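Local coordinates for protein LbaCas13a H328A (C2c2) (Lachnospiraceae bacterium NK4A179, PDB 5WLH) that binds a CRISPR guide RNA, here as a pre-crRNA with a 24-nucleotide spacer, and as a Cas13a nuclease probably cleaves RNA matched by that guide, at residues E670-F678 against A806-T814; A785-I793 against Y842-L850. One frame throughout, in Å; residues are numbered along the deposited sequence.

Contact 1: residues E670-F678 against A806-T814; sequences ERASQVPSF and AQICQLIMT. With nucleotides of chain B.
Ala-672 CB lies against Ala-806 CB at 3.5 Å, tighter than usual for two methyl groups. Val-675 CG2 adds to this packed end and meets Ala-806 CB at 3.7 Å. Segment 670-678 runs along helix 805-813. Gln-810 joins the two by a side-chain hydrogen bond. Its CG stands anti to its own carbonyl carbon (chi1 -63°), and the chain beyond is extended, which carries the amide across. Gln-810 NE2 donates to Ser-673 O at 2.9 Å, with an N-H...O angle of 159°. The acceptor lies close to the amide plane of Gln-810. Gln-810 OE1 has a weak hydrogen bond to Gln-930 of helix 915-941.

The other end is looser. Pro-676 CG stays 4.4 Å from Met-813 CE. In one of its two conformers, Gln-674 is bent at chi2 (-83°), with Gln-674 OE1 3.6 Å from Met-813 CB and the amide facing A32 of chain B; these contacts are less certain. Gln-674 O is buried and has no partner.

The RNA is gripped by this segment itself. Ser-677 N donates to OP1 of G33 of chain B at 2.7 Å, and Arg-671 NH1 to OP1 of A34 of chain B. The chemistry implies a two-sided segment: methyl groups and one hydrogen bond from the Gln-810 amide hold it to the helix, while the Ser-677 N-H and the Arg-671 guanidinium bind phosphates of the RNA.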
loop_
_atom_site.group_PDB
_atom_site.type_symbol
_atom_site.label_atom_id
_atom_site.label_comp_id
_atom_site.label_asym_id
_atom_site.label_seq_id
_atom_site.Cartn_x
_atom_site.Cartn_y
_atom_site.Cartn_z
ATOM N N GLU A 670 11.380 15.912 16.492
ATOM C CA GLU A 670 10.328 15.367 15.638
ATOM C C GLU A 670 10.866 15.266 14.216
ATOM O O GLU A 670 11.102 16.286 13.564
ATOM C CB GLU A 670 9.096 16.260 15.688
ATOM C CG GLU A 670 7.882 15.695 14.996
ATOM C CD GLU A 670 6.645 16.513 15.310
ATOM O OE1 GLU A 670 6.802 17.539 16.005
ATOM O OE2 GLU A 670 5.529 16.140 14.879
ATOM N N ARG A 671 11.076 14.046 13.740
ATOM C CA ARG A 671 11.604 13.862 12.403
ATOM C C ARG A 671 10.541 14.083 11.345
ATOM O O ARG A 671 9.383 13.694 11.514
ATOM C CB ARG A 671 12.168 12.464 12.243
ATOM C CG ARG A 671 13.460 12.297 12.946
ATOM C CD ARG A 671 14.025 10.967 12.580
ATOM N NE ARG A 671 14.890 10.491 13.636
ATOM C CZ ARG A 671 15.418 9.281 13.648
ATOM N NH1 ARG A 671 15.173 8.456 12.631
ATOM N NH2 ARG A 671 16.190 8.908 14.662
ATOM N N ALA A 672 10.966 14.652 10.223
ATOM C CA ALA A 672 10.089 14.870 9.089
ATOM C C ALA A 672 10.186 13.694 8.134
ATOM O O ALA A 672 11.256 13.096 7.958
ATOM C CB ALA A 672 10.448 16.167 8.361
ATOM N N SER A 673 9.061 13.357 7.519
ATOM C CA SER A 673 9.092 12.285 6.549
ATOM C C SER A 673 9.711 12.767 5.233
ATOM O O SER A 673 9.915 13.972 5.001
ATOM C CB SER A 673 7.682 11.765 6.285
ATOM O OG SER A 673 6.997 12.768 5.604
ATOM N N GLN A 674 9.990 11.796 4.361
ATOM C CA GLN A 674 10.503 12.032 3.008
ATOM C C GLN A 674 11.737 12.930 3.031
ATOM O O GLN A 674 11.916 13.803 2.182
ATOM C CB GLN A 674 9.423 12.595 2.082
ATOM C CG GLN A 674 8.351 11.576 1.639
ATOM C CD GLN A 674 8.761 10.703 0.446
ATOM O OE1 GLN A 674 9.859 10.827 -0.092
ATOM N NE2 GLN A 674 7.859 9.816 0.026
ATOM N N VAL A 675 12.570 12.735 4.040
ATOM C CA VAL A 675 13.984 13.090 3.992
ATOM C C VAL A 675 14.774 11.799 3.809
ATOM O O VAL A 675 14.507 10.826 4.528
ATOM C CB VAL A 675 14.413 13.825 5.262
ATOM C CG1 VAL A 675 15.905 14.114 5.216
ATOM C CG2 VAL A 675 13.615 15.123 5.419
ATOM N N PRO A 676 15.719 11.731 2.869
ATOM C CA PRO A 676 16.502 10.503 2.703
ATOM C C PRO A 676 17.083 10.019 4.021
ATOM O O PRO A 676 17.571 10.811 4.835
ATOM C CB PRO A 676 17.607 10.921 1.723
ATOM C CG PRO A 676 17.001 11.986 0.924
ATOM C CD PRO A 676 16.075 12.749 1.865
ATOM N N SER A 677 17.024 8.707 4.233
ATOM C CA SER A 677 17.522 8.142 5.475
ATOM C C SER A 677 19.027 8.339 5.553
ATOM O O SER A 677 19.704 8.439 4.531
ATOM C CB SER A 677 17.210 6.654 5.564
ATOM O OG SER A 677 18.048 5.926 4.673
ATOM N N PHE A 678 19.542 8.403 6.783
ATOM C CA PHE A 678 20.990 8.480 6.957
ATOM C C PHE A 678 21.669 7.357 6.193
ATOM O O PHE A 678 22.665 7.581 5.494
ATOM C CB PHE A 678 21.365 8.401 8.438
ATOM C CG PHE A 678 22.850 8.236 8.666
ATOM C CD1 PHE A 678 23.702 9.320 8.522
ATOM C CD2 PHE A 678 23.381 7.001 8.981
ATOM C CE1 PHE A 678 25.070 9.167 8.710
ATOM C CE2 PHE A 678 24.733 6.843 9.175
ATOM C CZ PHE A 678 25.577 7.929 9.030
ATOM N N ALA A 806 13.864 19.934 5.365
ATOM C CA ALA A 806 12.981 18.786 5.178
ATOM C C ALA A 806 11.903 19.101 4.152
ATOM O O ALA A 806 11.599 18.272 3.290
ATOM C CB ALA A 806 12.355 18.389 6.514
ATOM N N GLN A 807 11.322 20.304 4.221
ATOM C CA GLN A 807 10.244 20.651 3.300
ATOM C C GLN A 807 10.754 20.838 1.882
ATOM O O GLN A 807 10.051 20.496 0.926
ATOM C CB GLN A 807 9.510 21.893 3.802
ATOM C CG GLN A 807 8.780 21.610 5.115
ATOM C CD GLN A 807 8.240 22.842 5.809
ATOM O OE1 GLN A 807 8.829 23.928 5.749
ATOM N NE2 GLN A 807 7.116 22.676 6.483
ATOM N N ILE A 808 11.982 21.335 1.719
ATOM C CA ILE A 808 12.582 21.338 0.389
ATOM C C ILE A 808 12.747 19.910 -0.120
ATOM O O ILE A 808 12.416 19.604 -1.272
ATOM C CB ILE A 808 13.919 22.103 0.401
ATOM C CG1 ILE A 808 13.676 23.560 0.783
ATOM C CG2 ILE A 808 14.573 22.003 -0.954
ATOM C CD1 ILE A 808 14.942 24.314 1.164
ATOM N N CYS A 809 13.253 19.008 0.737
ATOM C CA CYS A 809 13.411 17.614 0.331
ATOM C C CYS A 809 12.082 17.003 -0.077
ATOM O O CYS A 809 12.005 16.274 -1.069
ATOM C CB CYS A 809 14.006 16.776 1.461
ATOM S SG CYS A 809 15.746 17.082 1.813
ATOM N N GLN A 810 11.034 17.264 0.703
ATOM C CA GLN A 810 9.732 16.678 0.399
ATOM C C GLN A 810 9.209 17.175 -0.942
ATOM O O GLN A 810 8.692 16.391 -1.747
ATOM C CB GLN A 810 8.742 17.006 1.516
ATOM C CG GLN A 810 9.127 16.421 2.852
ATOM C CD GLN A 810 8.446 17.114 4.003
ATOM O OE1 GLN A 810 7.733 18.100 3.820
ATOM N NE2 GLN A 810 8.632 16.583 5.198
ATOM N N LEU A 811 9.351 18.473 -1.203
ATOM C CA LEU A 811 8.848 19.031 -2.452
ATOM C C LEU A 811 9.663 18.543 -3.638
ATOM O O LEU A 811 9.117 18.374 -4.733
ATOM C CB LEU A 811 8.833 20.555 -2.383
ATOM C CG LEU A 811 7.823 21.098 -1.367
ATOM C CD1 LEU A 811 7.902 22.604 -1.283
ATOM C CD2 LEU A 811 6.406 20.647 -1.709
ATOM N N ILE A 812 10.955 18.276 -3.433
ATOM C CA ILE A 812 11.769 17.681 -4.488
ATOM C C ILE A 812 11.338 16.245 -4.753
ATOM O O ILE A 812 11.119 15.850 -5.904
ATOM C CB ILE A 812 13.263 17.763 -4.127
ATOM C CG1 ILE A 812 13.778 19.160 -4.431
ATOM C CG2 ILE A 812 14.057 16.722 -4.900
ATOM C CD1 ILE A 812 13.688 19.521 -5.904
ATOM N N MET A 813 11.200 15.442 -3.695
ATOM C CA MET A 813 10.829 14.042 -3.877
ATOM C C MET A 813 9.430 13.892 -4.471
ATOM O O MET A 813 9.095 12.810 -4.971
ATOM C CB MET A 813 10.919 13.286 -2.545
ATOM C CG MET A 813 12.340 12.926 -2.090
ATOM S SD MET A 813 13.206 11.743 -3.154
ATOM C CE MET A 813 13.918 10.631 -1.931
ATOM N N THR A 814 8.614 14.946 -4.425
ATOM C CA THR A 814 7.334 14.982 -5.127
ATOM C C THR A 814 7.506 15.524 -6.545
ATOM O O THR A 814 8.050 14.851 -7.423
ATOM C CB THR A 814 6.285 15.853 -4.390
ATOM O OG1 THR A 814 6.335 15.610 -2.976
ATOM C CG2 THR A 814 4.883 15.558 -4.914
ATOM P P G B 33 14.455 6.404 2.401
ATOM O OP1 G B 33 15.742 7.155 2.399
ATOM O OP2 G B 33 14.455 4.943 2.080
ATOM O "O5'" G B 33 13.783 6.554 3.825
ATOM C "C5'" G B 33 13.568 7.834 4.399
ATOM C "C4'" G B 33 12.715 7.709 5.631
ATOM O "O4'" G B 33 11.380 7.241 5.253
ATOM C "C3'" G B 33 13.235 6.704 6.662
ATOM O "O3'" G B 33 13.003 7.202 7.967
ATOM C "C2'" G B 33 12.327 5.501 6.440
ATOM O "O2'" G B 33 12.209 4.615 7.530
ATOM C "C1'" G B 33 11.019 6.194 6.118
ATOM N N9 G B 33 10.038 5.264 5.542
ATOM C C8 G B 33 8.784 5.011 6.057
ATOM N N7 G B 33 8.161 4.049 5.422
ATOM C C5 G B 33 9.073 3.618 4.476
ATOM C C6 G B 33 8.953 2.598 3.509
ATOM O O6 G B 33 7.988 1.854 3.284
ATOM N N1 G B 33 10.095 2.491 2.741
ATOM C C2 G B 33 11.221 3.267 2.872
ATOM N N2 G B 33 12.220 3.007 2.022
ATOM N N3 G B 33 11.350 4.222 3.769
ATOM C C4 G B 33 10.246 4.349 4.540
ATOM P P A B 34 14.254 7.638 8.854
ATOM O OP1 A B 34 13.640 8.364 10.002
ATOM O OP2 A B 34 15.230 8.333 7.939
ATOM O "O5'" A B 34 14.926 6.264 9.261
ATOM C "C5'" A B 34 14.369 5.445 10.280
ATOM C "C4'" A B 34 15.409 4.547 10.909
ATOM O "O4'" A B 34 15.730 3.442 10.013
ATOM C "C3'" A B 34 16.742 5.236 11.253
ATOM O "O3'" A B 34 17.205 4.775 12.515
ATOM C "C2'" A B 34 17.686 4.715 10.167
ATOM O "O2'" A B 34 19.048 4.673 10.538
ATOM C "C1'" A B 34 17.133 3.313 9.924
ATOM N N9 A B 34 17.526 2.744 8.629
ATOM C C8 A B 34 17.256 3.139 7.345
ATOM N N7 A B 34 17.837 2.389 6.435
ATOM C C5 A B 34 18.553 1.452 7.165
ATOM C C6 A B 34 19.385 0.377 6.804
ATOM N N6 A B 34 19.672 0.029 5.546
ATOM N N1 A B 34 19.938 -0.355 7.798
ATOM C C2 A B 34 19.671 -0.021 9.069
ATOM N N3 A B 34 18.904 0.967 9.529
ATOM C C4 A B 34 18.367 1.665 8.516
ATOM P P A B 32 12.455 4.151 -2.700
ATOM O OP1 A B 32 13.856 4.246 -3.207
ATOM O OP2 A B 32 11.919 2.827 -2.300
ATOM O "O5'" A B 32 12.269 5.128 -1.447
ATOM C "C5'" A B 32 12.558 6.516 -1.561
ATOM C "C4'" A B 32 11.969 7.289 -0.412
ATOM O "O4'" A B 32 10.523 7.275 -0.497
ATOM C "C3'" A B 32 12.281 6.741 0.970
ATOM O "O3'" A B 32 13.525 7.240 1.419
ATOM C "C2'" A B 32 11.109 7.225 1.804
ATOM O "O2'" A B 32 11.309 8.585 2.156
ATOM C "C1'" A B 32 9.959 7.159 0.792
ATOM N N9 A B 32 9.190 5.896 0.841
ATOM C C8 A B 32 9.458 4.744 0.136
ATOM N N7 A B 32 8.599 3.771 0.339
ATOM C C5 A B 32 7.690 4.324 1.235
ATOM C C6 A B 32 6.525 3.802 1.842
ATOM N N6 A B 32 6.080 2.555 1.631
ATOM N N1 A B 32 5.846 4.599 2.694
ATOM C C2 A B 32 6.296 5.848 2.901
ATOM N N3 A B 32 7.373 6.441 2.384
ATOM C C4 A B 32 8.037 5.623 1.552
#

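Contact 2: residues A785-I793 against Y842-L850; sequences AENDFGQRI and YKMLLLVNL. With nucleotides of chain B.
Phe-789 is the main bump of this contact, and the start of helix 843-861 provides its hollow. Leu-845 CB sits over the centre of the Phe-789 ring, 3.6 Å from the centroid, in a CH-pi contact. Leu-845 CD1 reaches further back and packs on Phe-789 CB at 3.6 Å. The tip of the ring, CZ, pushes toward the backbone of Leu-846, and Leu-846 CD1 lies at the ring edge. Phe-789 CE1 comes within 3.2 Å of Tyr-842 O. Phe-789 CG is anti to the backbone N (chi1 -161°), which sends the ring across to the second helix.

Tyr-842 forms another wall of the hollow. The edge of Phe-789 points to its face in a T-shaped pair, with planes at 84°. Tyr-842 in turn reaches back to helix 786-799. Its OH fits between Asp-788 and Arg-792, and Arg-792 CD approaches Tyr-842 OH to 3.1 Å. Arg-792 and Asp-788 are themselves joined by a weak salt bridge.

Asn-849 bounds the far end of the hollow. Its amide is nearly parallel to the phenyl ring, and Asn-849 ND2 is 4.0 Å from Phe-789 CE2. The amide is held by a nearly straight hydrogen bond from Asn-849 ND2 to Leu-845 O, 2.7 Å long. The axes of segments 786-793 and 843-850 cross at -73°, 10.6 Å apart at closest approach. Ile-812 of helix 805-813 also touches Phe-789. The chemistry implies a joint made mainly by apolar and aromatic packing around one buried ring, with the charged pair Asp-788 and Arg-792 at its more exposed margin and the Asn-849 amide beside the ring.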
loop_
_atom_site.group_PDB
_atom_site.type_symbol
_atom_site.label_atom_id
_atom_site.label_comp_id
_atom_site.label_asym_id
_atom_site.label_seq_id
_atom_site.Cartn_x
_atom_site.Cartn_y
_atom_site.Cartn_z
ATOM N N ALA A 785 20.272 18.290 -15.852
ATOM C CA ALA A 785 19.732 17.672 -14.633
ATOM C C ALA A 785 20.068 18.501 -13.400
ATOM O O ALA A 785 19.182 18.867 -12.621
ATOM C CB ALA A 785 20.258 16.254 -14.467
ATOM N N GLU A 786 21.356 18.796 -13.213
ATOM C CA GLU A 786 21.751 19.597 -12.062
ATOM C C GLU A 786 21.200 21.012 -12.166
ATOM O O GLU A 786 20.833 21.616 -11.152
ATOM C CB GLU A 786 23.270 19.614 -11.922
ATOM C CG GLU A 786 23.745 20.013 -10.535
ATOM C CD GLU A 786 24.951 19.218 -10.079
ATOM O OE1 GLU A 786 25.439 19.464 -8.954
ATOM O OE2 GLU A 786 25.408 18.346 -10.845
ATOM N N ASN A 787 21.129 21.560 -13.384
ATOM C CA ASN A 787 20.462 22.846 -13.559
ATOM C C ASN A 787 18.972 22.724 -13.268
ATOM O O ASN A 787 18.375 23.618 -12.653
ATOM C CB ASN A 787 20.690 23.381 -14.976
ATOM C CG ASN A 787 19.880 24.639 -15.259
ATOM O OD1 ASN A 787 20.132 25.694 -14.677
ATOM N ND2 ASN A 787 18.892 24.528 -16.146
ATOM N N ASP A 788 18.359 21.624 -13.706
ATOM C CA ASP A 788 16.961 21.354 -13.390
ATOM C C ASP A 788 16.754 21.287 -11.883
ATOM O O ASP A 788 15.936 22.025 -11.316
ATOM C CB ASP A 788 16.535 20.042 -14.054
ATOM C CG ASP A 788 15.150 20.115 -14.659
ATOM O OD1 ASP A 788 14.233 20.641 -13.990
ATOM O OD2 ASP A 788 14.982 19.643 -15.804
ATOM N N PHE A 789 17.500 20.401 -11.221
ATOM C CA PHE A 789 17.496 20.290 -9.769
ATOM C C PHE A 789 17.579 21.656 -9.101
ATOM O O PHE A 789 16.688 22.044 -8.336
ATOM C CB PHE A 789 18.664 19.397 -9.337
ATOM C CG PHE A 789 18.527 18.833 -7.954
ATOM C CD1 PHE A 789 17.751 17.705 -7.722
ATOM C CD2 PHE A 789 19.188 19.422 -6.884
ATOM C CE1 PHE A 789 17.627 17.182 -6.444
ATOM C CE2 PHE A 789 19.067 18.902 -5.600
ATOM C CZ PHE A 789 18.287 17.781 -5.382
ATOM N N GLY A 790 18.630 22.422 -9.410
ATOM C CA GLY A 790 18.789 23.724 -8.779
ATOM C C GLY A 790 17.680 24.695 -9.124
ATOM O O GLY A 790 17.313 25.544 -8.305
ATOM N N GLN A 791 17.122 24.581 -10.330
ATOM C CA GLN A 791 16.014 25.449 -10.714
ATOM C C GLN A 791 14.806 25.225 -9.811
ATOM O O GLN A 791 14.210 26.181 -9.294
ATOM C CB GLN A 791 15.648 25.210 -12.181
ATOM C CG GLN A 791 14.869 26.347 -12.821
ATOM C CD GLN A 791 15.585 27.679 -12.709
ATOM O OE1 GLN A 791 15.190 28.548 -11.928
ATOM N NE2 GLN A 791 16.644 27.848 -13.490
ATOM N N ARG A 792 14.435 23.961 -9.598
ATOM C CA ARG A 792 13.281 23.679 -8.753
ATOM C C ARG A 792 13.534 24.098 -7.314
ATOM O O ARG A 792 12.626 24.609 -6.646
ATOM C CB ARG A 792 12.911 22.201 -8.833
ATOM C CG ARG A 792 12.879 21.680 -10.247
ATOM C CD ARG A 792 12.692 20.187 -10.264
ATOM N NE ARG A 792 11.291 19.804 -10.372
ATOM C CZ ARG A 792 10.654 19.643 -11.528
ATOM N NH1 ARG A 792 9.375 19.288 -11.542
ATOM N NH2 ARG A 792 11.300 19.835 -12.670
ATOM N N ILE A 793 14.766 23.909 -6.826
ATOM C CA ILE A 793 15.118 24.375 -5.486
ATOM C C ILE A 793 14.879 25.873 -5.368
ATOM O O ILE A 793 14.269 26.352 -4.402
ATOM C CB ILE A 793 16.581 24.023 -5.154
ATOM C CG1 ILE A 793 16.823 22.524 -5.299
ATOM C CG2 ILE A 793 16.945 24.521 -3.761
ATOM C CD1 ILE A 793 16.448 21.724 -4.090
ATOM N N TYR A 842 17.494 12.734 -9.798
ATOM C CA TYR A 842 16.938 13.671 -8.828
ATOM C C TYR A 842 17.134 13.184 -7.402
ATOM O O TYR A 842 17.435 13.971 -6.502
ATOM C CB TYR A 842 15.453 13.901 -9.089
ATOM C CG TYR A 842 15.188 15.143 -9.893
ATOM C CD1 TYR A 842 16.129 15.607 -10.804
ATOM C CD2 TYR A 842 14.008 15.856 -9.740
ATOM C CE1 TYR A 842 15.901 16.742 -11.543
ATOM C CE2 TYR A 842 13.771 16.991 -10.477
ATOM C CZ TYR A 842 14.723 17.432 -11.376
ATOM O OH TYR A 842 14.502 18.563 -12.121
ATOM N N LYS A 843 16.944 11.882 -7.195
ATOM C CA LYS A 843 17.231 11.308 -5.888
ATOM C C LYS A 843 18.728 11.331 -5.602
ATOM O O LYS A 843 19.149 11.652 -4.485
ATOM C CB LYS A 843 16.682 9.884 -5.805
ATOM C CG LYS A 843 16.265 9.462 -4.404
ATOM C CD LYS A 843 15.355 8.240 -4.427
ATOM C CE LYS A 843 16.141 6.980 -4.746
ATOM N NZ LYS A 843 15.384 5.744 -4.416
ATOM N N MET A 844 19.550 11.011 -6.604
ATOM C CA MET A 844 20.996 11.020 -6.404
ATOM C C MET A 844 21.504 12.410 -6.091
ATOM O O MET A 844 22.389 12.576 -5.248
ATOM C CB MET A 844 21.705 10.488 -7.639
ATOM C CG MET A 844 21.670 9.012 -7.671
ATOM S SD MET A 844 19.957 8.552 -7.401
ATOM C CE MET A 844 19.941 6.985 -8.220
ATOM N N LEU A 845 20.986 13.415 -6.792
ATOM C CA LEU A 845 21.398 14.782 -6.520
ATOM C C LEU A 845 21.026 15.186 -5.102
ATOM O O LEU A 845 21.774 15.910 -4.439
ATOM C CB LEU A 845 20.777 15.730 -7.542
ATOM C CG LEU A 845 21.448 15.648 -8.916
ATOM C CD1 LEU A 845 20.836 16.638 -9.888
ATOM C CD2 LEU A 845 22.939 15.883 -8.768
ATOM N N LEU A 846 19.881 14.720 -4.607
ATOM C CA LEU A 846 19.536 15.035 -3.228
ATOM C C LEU A 846 20.494 14.349 -2.259
ATOM O O LEU A 846 21.015 14.987 -1.337
ATOM C CB LEU A 846 18.088 14.642 -2.949
ATOM C CG LEU A 846 17.449 15.215 -1.691
ATOM C CD1 LEU A 846 17.597 16.727 -1.638
ATOM C CD2 LEU A 846 15.976 14.805 -1.643
ATOM N N LEU A 847 20.734 13.043 -2.452
ATOM C CA LEU A 847 21.665 12.319 -1.595
ATOM C C LEU A 847 23.053 12.953 -1.634
ATOM O O LEU A 847 23.720 13.074 -0.599
ATOM C CB LEU A 847 21.747 10.850 -2.016
ATOM C CG LEU A 847 20.484 9.983 -1.972
ATOM C CD1 LEU A 847 20.742 8.629 -2.619
ATOM C CD2 LEU A 847 20.024 9.791 -0.554
ATOM N N VAL A 848 23.502 13.374 -2.816
ATOM C CA VAL A 848 24.832 13.968 -2.925
ATOM C C VAL A 848 24.891 15.281 -2.153
ATOM O O VAL A 848 25.814 15.518 -1.365
ATOM C CB VAL A 848 25.220 14.159 -4.402
ATOM C CG1 VAL A 848 26.439 15.059 -4.510
ATOM C CG2 VAL A 848 25.497 12.819 -5.050
ATOM N N ASN A 849 23.896 16.146 -2.350
ATOM C CA ASN A 849 23.935 17.446 -1.698
ATOM C C ASN A 849 23.804 17.314 -0.188
ATOM O O ASN A 849 24.438 18.066 0.560
ATOM C CB ASN A 849 22.847 18.351 -2.253
ATOM C CG ASN A 849 23.244 18.990 -3.570
ATOM O OD1 ASN A 849 23.852 20.055 -3.591
ATOM N ND2 ASN A 849 22.889 18.349 -4.675
ATOM N N LEU A 850 22.985 16.361 0.278
ATOM C CA LEU A 850 22.904 16.097 1.711
ATOM C C LEU A 850 24.225 15.564 2.253
ATOM O O LEU A 850 24.670 15.973 3.330
ATOM C CB LEU A 850 21.770 15.108 2.002
ATOM C CG LEU A 850 20.345 15.672 2.028
ATOM C CD1 LEU A 850 19.322 14.543 2.154
ATOM C CD2 LEU A 850 20.157 16.670 3.149
ATOM P P G B 43 25.410 3.915 -8.401
ATOM O OP1 G B 43 26.573 4.509 -9.099
ATOM O OP2 G B 43 25.121 4.297 -6.995
ATOM O "O5'" G B 43 24.135 4.294 -9.274
ATOM C "C5'" G B 43 24.120 4.123 -10.685
ATOM C "C4'" G B 43 22.703 4.068 -11.198
ATOM O "O4'" G B 43 21.992 3.011 -10.491
ATOM C "C3'" G B 43 21.865 5.318 -10.942
ATOM O "O3'" G B 43 22.035 6.343 -11.911
ATOM C "C2'" G B 43 20.450 4.761 -10.867
ATOM O "O2'" G B 43 19.965 4.457 -12.168
ATOM C "C1'" G B 43 20.696 3.448 -10.133
ATOM N N9 G B 43 20.663 3.624 -8.663
ATOM C C8 G B 43 21.768 3.652 -7.850
ATOM N N7 G B 43 21.507 3.815 -6.586
ATOM C C5 G B 43 20.127 3.906 -6.539
ATOM C C6 G B 43 19.274 4.092 -5.417
ATOM O O6 G B 43 19.575 4.212 -4.220
ATOM N N1 G B 43 17.940 4.130 -5.805
ATOM C C2 G B 43 17.495 4.007 -7.099
ATOM N N2 G B 43 16.167 4.070 -7.271
ATOM N N3 G B 43 18.282 3.835 -8.152
ATOM C C4 G B 43 19.585 3.777 -7.807
ATOM P P A B 32 12.455 4.151 -2.700
ATOM O OP1 A B 32 13.856 4.246 -3.207
ATOM O OP2 A B 32 11.919 2.827 -2.300
ATOM O "O5'" A B 32 12.269 5.128 -1.447
ATOM C "C5'" A B 32 12.558 6.516 -1.561
ATOM C "C4'" A B 32 11.969 7.289 -0.412
ATOM O "O4'" A B 32 10.523 7.275 -0.497
ATOM C "C3'" A B 32 12.281 6.741 0.970
ATOM O "O3'" A B 32 13.525 7.240 1.419
ATOM C "C2'" A B 32 11.109 7.225 1.804
ATOM O "O2'" A B 32 11.309 8.585 2.156
ATOM C "C1'" A B 32 9.959 7.159 0.792
ATOM N N9 A B 32 9.190 5.896 0.841
ATOM C C8 A B 32 9.458 4.744 0.136
ATOM N N7 A B 32 8.599 3.771 0.339
ATOM C C5 A B 32 7.690 4.324 1.235
ATOM C C6 A B 32 6.525 3.802 1.842
ATOM N N6 A B 32 6.080 2.555 1.631
ATOM N N1 A B 32 5.846 4.599 2.694
ATOM C C2 A B 32 6.296 5.848 2.901
ATOM N N3 A B 32 7.373 6.441 2.384
ATOM C C4 A B 32 8.037 5.623 1.552
#

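The centres of contact 1 and contact 2 are about 13 Å apart, on the same side of the chain's centre. Their segments alternate along the chain: 670-678, 785-793, 806-814, 842-850. Helices 786-799, 805-813 and 843-861 follow one another. The middle one, in contact 1, is packed against both helices of contact 2. Ile-808 meets Ile-793, and Met-813 meets Lys-843. Segment 670-678 bridges too, since Pro-676 packs on Leu-847 and Leu-850. The two contacts thus form one continuous packed region. It borders the bound RNA from both contacts: G33 and A34 of chain B at contact 1, and G43 of chain B beside Lys-843 and Met-844 at contact 2.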